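Local structure of beta-lactamase domain protein (Burkholderia ambifaria, 5I0P) at residues L56-D61 / P94-L99; R190-G195 / W205-G210; V37-M42 / G278-G283; W128-E133 / S214-A219. The protein binds two zinc ions and is probably a metal-dependent hydrolase of the metallo-beta-lactamase superfamily. One frame throughout, in Å; residues are numbered along the deposited sequence.

All four contacts belong to the metallo-beta-lactamase fold, in which two mixed sheets pack together. Contacts 2 and 4 are close neighbours, with centres about 8 Å apart. They share two sheet pairings: strand 190-192 beside 126-130, and strand 203-210 beside 217-222. Contact 1 lies on the first sheet, away from the zinc site, about 17 Å from contact 2 between centres. It touches contact 3 (Leu56 on Val37) and contact 2 (Leu99 on Leu192), and strand 95-99 neighbours 126-130 of contact 4. Contact 4 reaches closest to the metals: the His217 side chain is about 6 Å from a zinc ion. Gly278 of contact 3, directly after the zinc ligand His277, is about 10 Å from one.

Contact 1: residues L56-D61 / P94-L99; sequences LRDEID and PVLRVL
Asp58 and Arg97 form a salt bridge across a strand that lies between them. Arg97 NH2 donates to Asp58 OD2 at 2.9 Å, on the syn lone pair. The N-H...O angle is 146°, and the carboxylate and guanidinium planes are 25° apart. Arg97 CG sits between its backbone N and carbonyl carbon (chi1 60°), and the extended chain carries the guanidinium to Asp58. Asp58 OD2 is also hydrogen-bonded to Thr67 OG1, which takes Arg97 NE as well. Thr67 belongs to strand 63-69, the neighbour of both strands in the sheet. Asp58 OD1 accepts Glu59 N at 2.7 Å, from above the carboxylate plane, and Gly201 N. Arg97 NH2 also reaches Lys199 O, and the guanidinium makes a cation-pi contact with Trp128.

Ile60 CD1 rests over one face of the guanidinium, 3.7 Å from Arg97 NE. The same methyl meets Leu96 CB at 3.7 Å. Leu96 CD1 lies against the backbone of the other strand, 3.7 Å from Ile60 N and 3.9 Å from Glu59 CA. The Leu96 and Ile60 side chains run alongside each other, pointing opposite ways.

Strands 50-60 and 95-99 belong to the first sheet of the metallo-beta-lactamase fold. Lys199 is in strand 197-200 of the second sheet, and Gly201 directly follows that strand. The charges of Asp58 and Arg97, both buried, probably offset each other, and their further bonds tie the two sheets together.

Contact 2: residues R190-G195 / W205-G210; sequences RRLREG and WRVVTG
Glu194 and Gly195 meet Val207 and Thr209 where the chain passes from one sheet of the metallo-beta-lactamase sandwich to the other. Strand 190-192 is at the edge of the first sheet. Strand 203-210 is second from the edge of the other, beside strand 197-200.

Along the second segment, Arg206 comes first. Its guanidinium lies obliquely by Gly195 O, but the approach is very short and its angle poor, so it is not taken as a bond. Val207 follows and points into the contact. Its CB and CG1 both press on Arg193 O, with CB at 3.2 Å. Val207 CG2 touches Leu192 CD2 more loosely, at 4.2 Å. The carbonyl of Val207 is used twice. Gly195 N donates to Val207 O at 3.0 Å, with an N-H...O angle of 159°. A water donates to the same oxygen and also to Glu194 OE2, at 2.9 Å. Glu194 OE2 forms a salt bridge with Arg263 NH1 as well.

Val208 points away. Thr209 then grips the other carboxylate oxygen. Glu194 OE1 accepts Thr209 N at 2.8 Å, nearly along its C-O axis, at an angle of 163°. Thr209 OG1 sits between its own backbone N and carbonyl carbon (chi1 59°), a rotation that sets the hydroxyl beside the same oxygen. Thr209 OG1 donates to Glu194 OE1 at 2.7 Å, from the anti side, tilted out of the carboxylate plane, and is also bonded to Tyr211 OH. Beside these bonds, Thr209 CG2 lies 3.6 Å from Glu194 CB.

Contact 3: residues V37-M42 / G278-G283; sequences VRWLRM and GKPFRG
Trp39 presents one face of its six-membered ring to the Pro280 ring. Pro280 CD stands 3.5 Å from the ring centroid, 17° off the normal, in a CH-pi contact. Its nearest ring atom is Trp39 CH2, at 3.4 Å. Pro280 CG lies over the CE3-CZ3 edge of the same ring, 3.8 Å from Trp39 CE3. The two side chains meet tip to tip. Trp39 CG is anti to the backbone N (chi1 170°), a rotation that carries the indole from its strand to the proline. Lys279 CB is a looser neighbour, obliquely placed 4.4 Å from Trp39 CH2.

The contact joins the two sheets of the metallo-beta-lactamase fold. Strand 37-43 is in the first sheet. Residues 278-280 lead from strand 272-275 into the short strand 281-282, at the edge of the second. Gly278 directly follows His277, a zinc ligand.

Several polar groups here are met by strand 50-60, next to strand 37-43. Trp39 NE1 is hydrogen-bonded to Asn52 OD1, and Gly278 O to Asn52 ND2, so one amide serves both segments. Gly278 N is bonded to His50 NE2. Arg41 NH2 comes near Gly278 O at the guanidinium edge, but the angle is poor for a hydrogen bond; its bond to Asn52 OD1 is weak. The Lys279 chain leads away from strand 37-43, and its NZ is hydrogen-bonded to Ala21 O.

Contact 4: residues W128-E133 / S214-A219; sequences WMTLGE and SPEHCA
The N-terminal end of helix 131-141, with Thr130 as its N-cap, meets Glu216 and the turn that follows the zinc ligand His213. Glu216 runs extended beyond CG, and its carboxylate lies by the first turn of the helix. Gly132 N donates to Glu216 OE1 at 3.0 Å, almost end-on to the oxygen, with an N-H...O angle of 163°. A water links Leu131 N to Glu216 OE2. A negative charge placed here would be favoured by the helix end.

Thr130 OG1 does two jobs. It donates to Glu216 O at 2.7 Å, in the carbonyl plane and on a lone pair. It also takes a weak capping bond from Glu133 N, at 3.4 Å. Thr130 CG2 packs on Cys218 CB, 3.8 Å away.

In the metallo-beta-lactamase fold this places the end of strand 126-130, in the first sheet, against the start of strand 217-222, in the second. Glu133 binds the turn back. Its OE2 accepts Ser214 OG at 2.5 Å and Glu216 N at 2.8 Å, the two coming from opposite faces of the carboxylate plane. Its OE1 accepts Cys103 N, between the zinc ligands His102 and His104. Pro215 CB covers the Gly132 backbone, 3.7 Å from Gly132 C. His217 points away from the helix; its ring meets that of His102, and its NE2 is hydrogen-bonded to Asp232 N.

Contact 1: residues L56-D61 / P94-L99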
# COMPACT_ATOMS: atom_id res chain seq x y z
N LEU A 56 5.01 13.22 -11.30
CA LEU A 56 5.07 12.86 -12.70
C LEU A 56 4.82 14.09 -13.57
O LEU A 56 3.78 14.73 -13.46
CB LEU A 56 4.05 11.78 -13.01
CG LEU A 56 4.07 10.54 -12.14
CD1 LEU A 56 3.05 9.55 -12.69
CD2 LEU A 56 5.43 9.93 -12.11
N ARG A 57 5.80 14.43 -14.41
CA ARG A 57 5.62 15.51 -15.37
C ARG A 57 4.46 15.20 -16.31
O ARG A 57 4.36 14.11 -16.88
CB ARG A 57 6.91 15.70 -16.15
CG ARG A 57 6.85 16.88 -17.06
CD ARG A 57 6.60 18.12 -16.26
NE ARG A 57 6.87 19.30 -17.08
CZ ARG A 57 6.05 19.77 -18.02
NH1 ARG A 57 4.89 19.16 -18.24
NH2 ARG A 57 6.38 20.85 -18.73
N ASP A 58 3.58 16.18 -16.51
CA ASP A 58 2.31 15.89 -17.15
C ASP A 58 1.80 17.13 -17.89
O ASP A 58 2.36 18.22 -17.79
CB ASP A 58 1.30 15.38 -16.11
CG ASP A 58 0.16 14.60 -16.74
OD1 ASP A 58 0.18 14.43 -17.98
OD2 ASP A 58 -0.75 14.17 -16.01
N GLU A 59 0.75 16.93 -18.68
CA GLU A 59 0.07 18.02 -19.37
C GLU A 59 -1.38 17.60 -19.60
O GLU A 59 -1.62 16.55 -20.20
CB GLU A 59 0.78 18.37 -20.69
CG GLU A 59 0.04 19.40 -21.52
CD GLU A 59 0.71 19.68 -22.83
OE1 GLU A 59 0.14 20.46 -23.61
OE2 GLU A 59 1.76 19.07 -23.12
N ILE A 60 -2.34 18.40 -19.11
CA ILE A 60 -3.76 18.08 -19.23
C ILE A 60 -4.50 19.26 -19.84
O ILE A 60 -4.51 20.36 -19.26
CB ILE A 60 -4.40 17.71 -17.88
CG1 ILE A 60 -3.72 16.51 -17.25
CG2 ILE A 60 -5.87 17.40 -18.06
CD1 ILE A 60 -4.27 16.19 -15.91
N ASP A 61 -5.16 19.03 -20.97
CA ASP A 61 -5.88 20.09 -21.68
C ASP A 61 -4.93 21.22 -22.04
O ASP A 61 -5.24 22.41 -21.86
CB ASP A 61 -7.05 20.62 -20.85
CG ASP A 61 -8.16 19.63 -20.77
OD1 ASP A 61 -8.46 19.02 -21.82
OD2 ASP A 61 -8.71 19.45 -19.66
N PRO A 94 1.93 24.08 -12.11
CA PRO A 94 0.98 23.60 -11.11
C PRO A 94 0.91 22.09 -11.06
O PRO A 94 1.30 21.38 -11.99
CB PRO A 94 -0.35 24.21 -11.57
CG PRO A 94 -0.20 24.23 -13.06
CD PRO A 94 1.25 24.57 -13.33
N VAL A 95 0.41 21.60 -9.93
CA VAL A 95 -0.11 20.24 -9.85
C VAL A 95 -1.46 20.19 -10.57
O VAL A 95 -2.30 21.08 -10.42
CB VAL A 95 -0.22 19.81 -8.38
CG1 VAL A 95 -1.09 18.60 -8.25
CG2 VAL A 95 1.16 19.54 -7.83
N LEU A 96 -1.64 19.15 -11.40
CA LEU A 96 -2.83 19.00 -12.24
C LEU A 96 -3.87 18.07 -11.63
O LEU A 96 -5.06 18.19 -11.95
CB LEU A 96 -2.44 18.50 -13.64
CG LEU A 96 -1.42 19.37 -14.38
CD1 LEU A 96 -0.96 18.78 -15.72
CD2 LEU A 96 -2.01 20.76 -14.57
N ARG A 97 -3.47 17.15 -10.77
CA ARG A 97 -4.36 16.18 -10.16
C ARG A 97 -3.55 15.41 -9.12
O ARG A 97 -2.32 15.39 -9.16
CB ARG A 97 -4.99 15.23 -11.19
CG ARG A 97 -4.00 14.39 -11.97
CD ARG A 97 -4.63 13.44 -12.94
NE ARG A 97 -3.66 13.12 -13.98
CZ ARG A 97 -3.95 12.49 -15.11
NH1 ARG A 97 -5.20 12.10 -15.35
NH2 ARG A 97 -2.99 12.28 -16.02
N VAL A 98 -4.26 14.81 -8.17
CA VAL A 98 -3.63 13.98 -7.17
C VAL A 98 -4.17 12.56 -7.33
O VAL A 98 -5.39 12.32 -7.28
CB VAL A 98 -3.88 14.51 -5.75
CG1 VAL A 98 -3.24 13.59 -4.76
CG2 VAL A 98 -3.33 15.93 -5.63
N LEU A 99 -3.26 11.61 -7.55
CA LEU A 99 -3.59 10.21 -7.69
C LEU A 99 -3.13 9.47 -6.44
O LEU A 99 -2.05 9.73 -5.93
CB LEU A 99 -2.93 9.67 -8.94
CG LEU A 99 -3.46 8.39 -9.52
CD1 LEU A 99 -3.20 8.34 -11.00
CD2 LEU A 99 -2.76 7.21 -8.80

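Contact 2: residues R190-G195 / W205-G210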
# COMPACT_ATOMS: atom_id res chain seq x y z
N ARG A 190 -12.30 11.21 -9.04
CA ARG A 190 -12.36 10.58 -10.36
C ARG A 190 -11.93 9.13 -10.20
O ARG A 190 -10.81 8.86 -9.73
CB ARG A 190 -11.46 11.33 -11.34
CG ARG A 190 -11.48 10.80 -12.76
CD ARG A 190 -11.97 11.89 -13.68
NE ARG A 190 -11.79 11.57 -15.09
CZ ARG A 190 -11.54 12.50 -16.01
NH1 ARG A 190 -11.45 13.76 -15.64
NH2 ARG A 190 -11.37 12.15 -17.27
N ARG A 191 -12.81 8.21 -10.55
CA ARG A 191 -12.62 6.80 -10.24
C ARG A 191 -11.62 6.14 -11.20
O ARG A 191 -11.71 6.30 -12.42
CB ARG A 191 -13.95 6.06 -10.29
CG ARG A 191 -13.84 4.57 -10.02
CD ARG A 191 -15.19 3.95 -10.20
NE ARG A 191 -15.28 2.60 -9.67
CZ ARG A 191 -16.36 1.86 -9.82
NH1 ARG A 191 -17.37 2.38 -10.50
NH2 ARG A 191 -16.44 0.63 -9.30
N LEU A 192 -10.64 5.46 -10.61
CA LEU A 192 -9.72 4.57 -11.32
C LEU A 192 -10.22 3.14 -11.22
O LEU A 192 -10.68 2.71 -10.15
CB LEU A 192 -8.33 4.63 -10.70
CG LEU A 192 -7.58 5.96 -10.73
CD1 LEU A 192 -6.39 5.88 -9.72
CD2 LEU A 192 -7.13 6.30 -12.15
N ARG A 193 -10.11 2.40 -12.31
CA ARG A 193 -10.52 1.00 -12.32
C ARG A 193 -9.47 0.12 -12.98
O ARG A 193 -8.69 0.55 -13.83
CB ARG A 193 -11.86 0.80 -13.04
CG ARG A 193 -13.05 1.41 -12.34
CD ARG A 193 -14.38 1.11 -13.06
NE ARG A 193 -14.66 -0.32 -13.14
CZ ARG A 193 -14.75 -0.99 -14.29
NH1 ARG A 193 -14.58 -0.36 -15.44
NH2 ARG A 193 -15.00 -2.29 -14.28
N GLU A 194 -9.54 -1.15 -12.61
CA GLU A 194 -8.69 -2.18 -13.20
C GLU A 194 -8.66 -2.09 -14.71
O GLU A 194 -9.69 -2.14 -15.38
CB GLU A 194 -9.20 -3.56 -12.77
CG GLU A 194 -8.61 -4.67 -13.61
CD GLU A 194 -7.12 -4.79 -13.39
OE1 GLU A 194 -6.67 -4.43 -12.27
OE2 GLU A 194 -6.40 -5.21 -14.33
N GLY A 195 -7.46 -2.05 -15.27
CA GLY A 195 -7.30 -2.01 -16.70
C GLY A 195 -7.40 -0.64 -17.33
O GLY A 195 -7.25 -0.53 -18.55
N TRP A 205 0.07 4.77 -18.29
CA TRP A 205 0.12 3.96 -17.09
C TRP A 205 -1.17 3.14 -17.00
O TRP A 205 -2.27 3.71 -17.07
CB TRP A 205 0.26 4.82 -15.85
CG TRP A 205 1.48 5.63 -15.81
CD1 TRP A 205 1.65 6.89 -16.31
CD2 TRP A 205 2.73 5.27 -15.19
NE1 TRP A 205 2.92 7.34 -16.05
CE2 TRP A 205 3.60 6.36 -15.36
CE3 TRP A 205 3.18 4.13 -14.50
CZ2 TRP A 205 4.92 6.35 -14.87
CZ3 TRP A 205 4.49 4.12 -14.01
CH2 TRP A 205 5.34 5.22 -14.21
N ARG A 206 -1.02 1.82 -16.91
CA ARG A 206 -2.16 0.91 -16.82
C ARG A 206 -2.50 0.65 -15.35
O ARG A 206 -1.61 0.32 -14.56
CB ARG A 206 -1.81 -0.38 -17.57
CG ARG A 206 -2.91 -1.42 -17.62
CD ARG A 206 -3.05 -1.99 -19.03
NE ARG A 206 -3.19 -0.94 -20.05
CZ ARG A 206 -4.35 -0.53 -20.54
NH1 ARG A 206 -5.48 -1.07 -20.12
NH2 ARG A 206 -4.38 0.42 -21.47
N VAL A 207 -3.77 0.78 -14.98
CA VAL A 207 -4.15 0.48 -13.61
C VAL A 207 -4.08 -1.02 -13.38
O VAL A 207 -4.69 -1.81 -14.11
CB VAL A 207 -5.55 0.99 -13.29
CG1 VAL A 207 -6.05 0.37 -11.95
CG2 VAL A 207 -5.56 2.52 -13.20
N VAL A 208 -3.33 -1.43 -12.35
CA VAL A 208 -3.24 -2.83 -11.95
C VAL A 208 -3.72 -2.91 -10.50
O VAL A 208 -3.08 -2.36 -9.59
CB VAL A 208 -1.83 -3.39 -12.13
CG1 VAL A 208 -1.75 -4.83 -11.63
CG2 VAL A 208 -1.43 -3.30 -13.62
N THR A 209 -4.88 -3.53 -10.28
CA THR A 209 -5.46 -3.60 -8.94
C THR A 209 -4.90 -4.79 -8.18
O THR A 209 -4.70 -5.86 -8.75
CB THR A 209 -6.98 -3.73 -8.99
OG1 THR A 209 -7.31 -4.92 -9.72
CG2 THR A 209 -7.57 -2.57 -9.70
N GLY A 210 -4.72 -4.60 -6.89
CA GLY A 210 -4.23 -5.65 -6.02
C GLY A 210 -5.14 -5.76 -4.81
O GLY A 210 -5.82 -4.82 -4.43
O HOH W 1 -4.17 -4.04 -15.84

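Contact 3: residues V37-M42 / G278-G283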
# COMPACT_ATOMS: atom_id res chain seq x y z
N VAL A 37 9.86 11.42 -14.32
CA VAL A 37 9.40 10.74 -13.10
C VAL A 37 10.33 11.11 -11.97
O VAL A 37 11.53 10.79 -12.00
CB VAL A 37 9.31 9.22 -13.27
CG1 VAL A 37 8.65 8.61 -12.05
CG2 VAL A 37 8.50 8.91 -14.48
N ARG A 38 9.80 11.83 -10.99
CA ARG A 38 10.59 12.31 -9.85
C ARG A 38 10.18 11.62 -8.56
O ARG A 38 8.99 11.36 -8.31
CB ARG A 38 10.45 13.81 -9.72
CG ARG A 38 11.08 14.58 -10.87
CD ARG A 38 11.18 16.05 -10.50
NE ARG A 38 11.65 16.92 -11.57
CZ ARG A 38 11.58 18.25 -11.48
NH1 ARG A 38 11.08 18.81 -10.38
NH2 ARG A 38 12.01 19.03 -12.47
N TRP A 39 11.19 11.28 -7.77
CA TRP A 39 11.06 10.53 -6.52
C TRP A 39 11.21 11.51 -5.36
O TRP A 39 12.19 12.25 -5.28
CB TRP A 39 12.12 9.43 -6.49
CG TRP A 39 12.32 8.67 -5.19
CD1 TRP A 39 11.45 8.54 -4.15
CD2 TRP A 39 13.50 7.93 -4.82
NE1 TRP A 39 12.00 7.78 -3.16
CE2 TRP A 39 13.25 7.39 -3.53
CE3 TRP A 39 14.73 7.68 -5.44
CZ2 TRP A 39 14.20 6.60 -2.85
CZ3 TRP A 39 15.67 6.91 -4.78
CH2 TRP A 39 15.40 6.38 -3.48
N LEU A 40 10.21 11.54 -4.49
CA LEU A 40 10.29 12.26 -3.23
C LEU A 40 10.25 11.24 -2.10
O LEU A 40 9.63 10.18 -2.22
CB LEU A 40 9.11 13.19 -3.01
CG LEU A 40 8.27 14.07 -3.92
CD1 LEU A 40 7.80 13.45 -5.24
CD2 LEU A 40 7.08 14.35 -3.05
N ARG A 41 10.87 11.58 -0.98
CA ARG A 41 10.80 10.70 0.19
C ARG A 41 10.38 11.50 1.41
O ARG A 41 10.99 12.53 1.72
CB ARG A 41 12.13 9.99 0.46
CG ARG A 41 12.12 9.21 1.76
CD ARG A 41 13.44 8.46 2.01
NE ARG A 41 13.37 7.27 1.20
CZ ARG A 41 13.54 6.02 1.61
NH1 ARG A 41 13.85 5.73 2.87
NH2 ARG A 41 13.39 5.06 0.72
N MET A 42 9.33 11.05 2.07
CA MET A 42 8.80 11.76 3.22
C MET A 42 9.06 10.99 4.53
O MET A 42 8.95 9.76 4.56
CB MET A 42 7.30 12.01 3.07
CG MET A 42 6.94 13.05 1.94
SD MET A 42 7.58 14.72 2.33
CE MET A 42 6.63 15.59 1.05
N GLY A 278 11.24 1.67 0.82
CA GLY A 278 12.43 1.09 0.23
C GLY A 278 12.96 1.98 -0.88
O GLY A 278 12.69 3.17 -0.92
N LYS A 279 13.71 1.37 -1.81
CA LYS A 279 14.34 2.12 -2.90
C LYS A 279 13.89 1.56 -4.24
O LYS A 279 13.52 0.39 -4.32
CB LYS A 279 15.89 2.11 -2.80
CG LYS A 279 16.37 2.63 -1.46
CD LYS A 279 17.86 2.81 -1.26
CE LYS A 279 18.65 1.57 -1.18
NZ LYS A 279 20.02 2.02 -0.86
N PRO A 280 13.88 2.39 -5.29
CA PRO A 280 13.64 1.85 -6.65
C PRO A 280 14.58 0.68 -6.92
O PRO A 280 15.75 0.69 -6.50
CB PRO A 280 13.95 3.04 -7.57
CG PRO A 280 13.72 4.27 -6.74
CD PRO A 280 14.05 3.85 -5.29
N PHE A 281 14.05 -0.34 -7.57
CA PHE A 281 14.84 -1.55 -7.77
C PHE A 281 14.35 -2.31 -9.00
O PHE A 281 13.23 -2.15 -9.47
CB PHE A 281 14.78 -2.46 -6.55
CG PHE A 281 13.47 -3.18 -6.39
CD1 PHE A 281 12.41 -2.58 -5.75
CD2 PHE A 281 13.32 -4.47 -6.86
CE1 PHE A 281 11.22 -3.27 -5.56
CE2 PHE A 281 12.10 -5.15 -6.69
CZ PHE A 281 11.06 -4.54 -6.05
N ARG A 282 15.24 -3.14 -9.51
CA ARG A 282 14.91 -4.12 -10.52
C ARG A 282 15.06 -5.50 -9.89
O ARG A 282 15.93 -5.73 -9.04
CB ARG A 282 15.82 -3.97 -11.75
CG ARG A 282 15.50 -2.75 -12.59
CD ARG A 282 16.23 -2.66 -13.95
NE ARG A 282 15.59 -1.62 -14.76
CZ ARG A 282 15.91 -0.32 -14.73
NH1 ARG A 282 16.91 0.09 -13.96
NH2 ARG A 282 15.24 0.57 -15.47
N GLY A 283 14.23 -6.43 -10.35
CA GLY A 283 14.22 -7.76 -9.78
C GLY A 283 12.87 -8.06 -9.17
O GLY A 283 12.79 -8.69 -8.11

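Contact 4: residues W128-E133 / S214-A219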
# COMPACT_ATOMS: atom_id res chain seq x y z
N TRP A 128 -7.76 11.33 -7.85
CA TRP A 128 -7.94 10.09 -8.62
C TRP A 128 -7.64 8.88 -7.72
O TRP A 128 -6.55 8.77 -7.15
CB TRP A 128 -7.03 10.08 -9.87
CG TRP A 128 -7.41 11.15 -10.91
CD1 TRP A 128 -7.57 12.49 -10.68
CD2 TRP A 128 -7.62 10.96 -12.32
NE1 TRP A 128 -7.90 13.13 -11.84
CE2 TRP A 128 -7.94 12.22 -12.87
CE3 TRP A 128 -7.58 9.84 -13.17
CZ2 TRP A 128 -8.26 12.40 -14.23
CZ3 TRP A 128 -7.88 10.01 -14.51
CH2 TRP A 128 -8.23 11.29 -15.03
N MET A 129 -8.60 7.96 -7.62
CA MET A 129 -8.52 6.84 -6.68
C MET A 129 -9.50 5.75 -7.11
O MET A 129 -10.46 6.00 -7.85
CB MET A 129 -8.84 7.32 -5.26
CG MET A 129 -8.32 6.52 -4.11
SD MET A 129 -8.53 7.52 -2.63
CE MET A 129 -7.89 6.46 -1.32
N THR A 130 -9.25 4.53 -6.65
CA THR A 130 -10.23 3.48 -6.90
C THR A 130 -11.41 3.65 -5.96
O THR A 130 -11.30 4.25 -4.88
CB THR A 130 -9.65 2.08 -6.73
OG1 THR A 130 -9.27 1.87 -5.37
CG2 THR A 130 -8.48 1.81 -7.68
N LEU A 131 -12.56 3.14 -6.40
CA LEU A 131 -13.79 3.24 -5.62
C LEU A 131 -13.65 2.57 -4.26
O LEU A 131 -14.12 3.10 -3.25
CB LEU A 131 -14.95 2.62 -6.41
CG LEU A 131 -16.34 2.75 -5.77
CD1 LEU A 131 -17.42 2.91 -6.85
CD2 LEU A 131 -16.70 1.58 -4.83
N GLY A 132 -13.09 1.35 -4.21
CA GLY A 132 -12.98 0.67 -2.93
C GLY A 132 -12.13 1.44 -1.95
O GLY A 132 -12.50 1.62 -0.79
N GLU A 133 -11.00 1.97 -2.41
CA GLU A 133 -10.12 2.70 -1.51
C GLU A 133 -10.74 4.01 -1.07
O GLU A 133 -10.75 4.33 0.12
CB GLU A 133 -8.76 2.95 -2.18
CG GLU A 133 -8.05 1.68 -2.61
CD GLU A 133 -7.52 0.88 -1.42
OE1 GLU A 133 -7.38 1.48 -0.32
OE2 GLU A 133 -7.21 -0.33 -1.58
N SER A 214 -5.46 -4.04 0.94
CA SER A 214 -6.43 -2.96 1.03
C SER A 214 -7.56 -3.28 0.05
O SER A 214 -7.43 -4.22 -0.76
CB SER A 214 -5.79 -1.60 0.70
OG SER A 214 -5.26 -1.59 -0.62
N PRO A 215 -8.68 -2.54 0.10
CA PRO A 215 -9.85 -2.93 -0.70
C PRO A 215 -9.56 -3.17 -2.17
O PRO A 215 -9.98 -4.20 -2.73
CB PRO A 215 -10.80 -1.73 -0.52
CG PRO A 215 -10.49 -1.20 0.77
CD PRO A 215 -9.02 -1.40 0.98
N GLU A 216 -8.84 -2.24 -2.81
CA GLU A 216 -8.71 -2.21 -4.25
C GLU A 216 -7.48 -1.38 -4.61
O GLU A 216 -7.60 -0.25 -5.10
CB GLU A 216 -9.98 -1.63 -4.90
CG GLU A 216 -10.03 -1.81 -6.42
CD GLU A 216 -11.21 -1.06 -7.10
OE1 GLU A 216 -12.11 -0.48 -6.42
OE2 GLU A 216 -11.25 -1.05 -8.35
N HIS A 217 -6.31 -1.95 -4.35
CA HIS A 217 -5.06 -1.19 -4.38
C HIS A 217 -4.67 -0.86 -5.82
O HIS A 217 -4.68 -1.73 -6.70
CB HIS A 217 -3.96 -2.01 -3.71
CG HIS A 217 -2.62 -1.34 -3.72
ND1 HIS A 217 -1.82 -1.29 -4.84
CD2 HIS A 217 -1.93 -0.71 -2.73
CE1 HIS A 217 -0.71 -0.64 -4.56
NE2 HIS A 217 -0.74 -0.30 -3.28
N CYS A 218 -4.33 0.40 -6.07
CA CYS A 218 -4.01 0.83 -7.43
C CYS A 218 -2.50 0.93 -7.58
O CYS A 218 -1.87 1.80 -6.99
CB CYS A 218 -4.66 2.18 -7.78
SG CYS A 218 -4.04 2.85 -9.37
N ALA A 219 -1.93 0.01 -8.34
CA ALA A 219 -0.57 0.13 -8.85
C ALA A 219 -0.65 0.57 -10.30
O ALA A 219 -1.66 0.35 -10.98
CB ALA A 219 0.21 -1.18 -8.73
O HOH W 2 -12.63 1.52 -8.86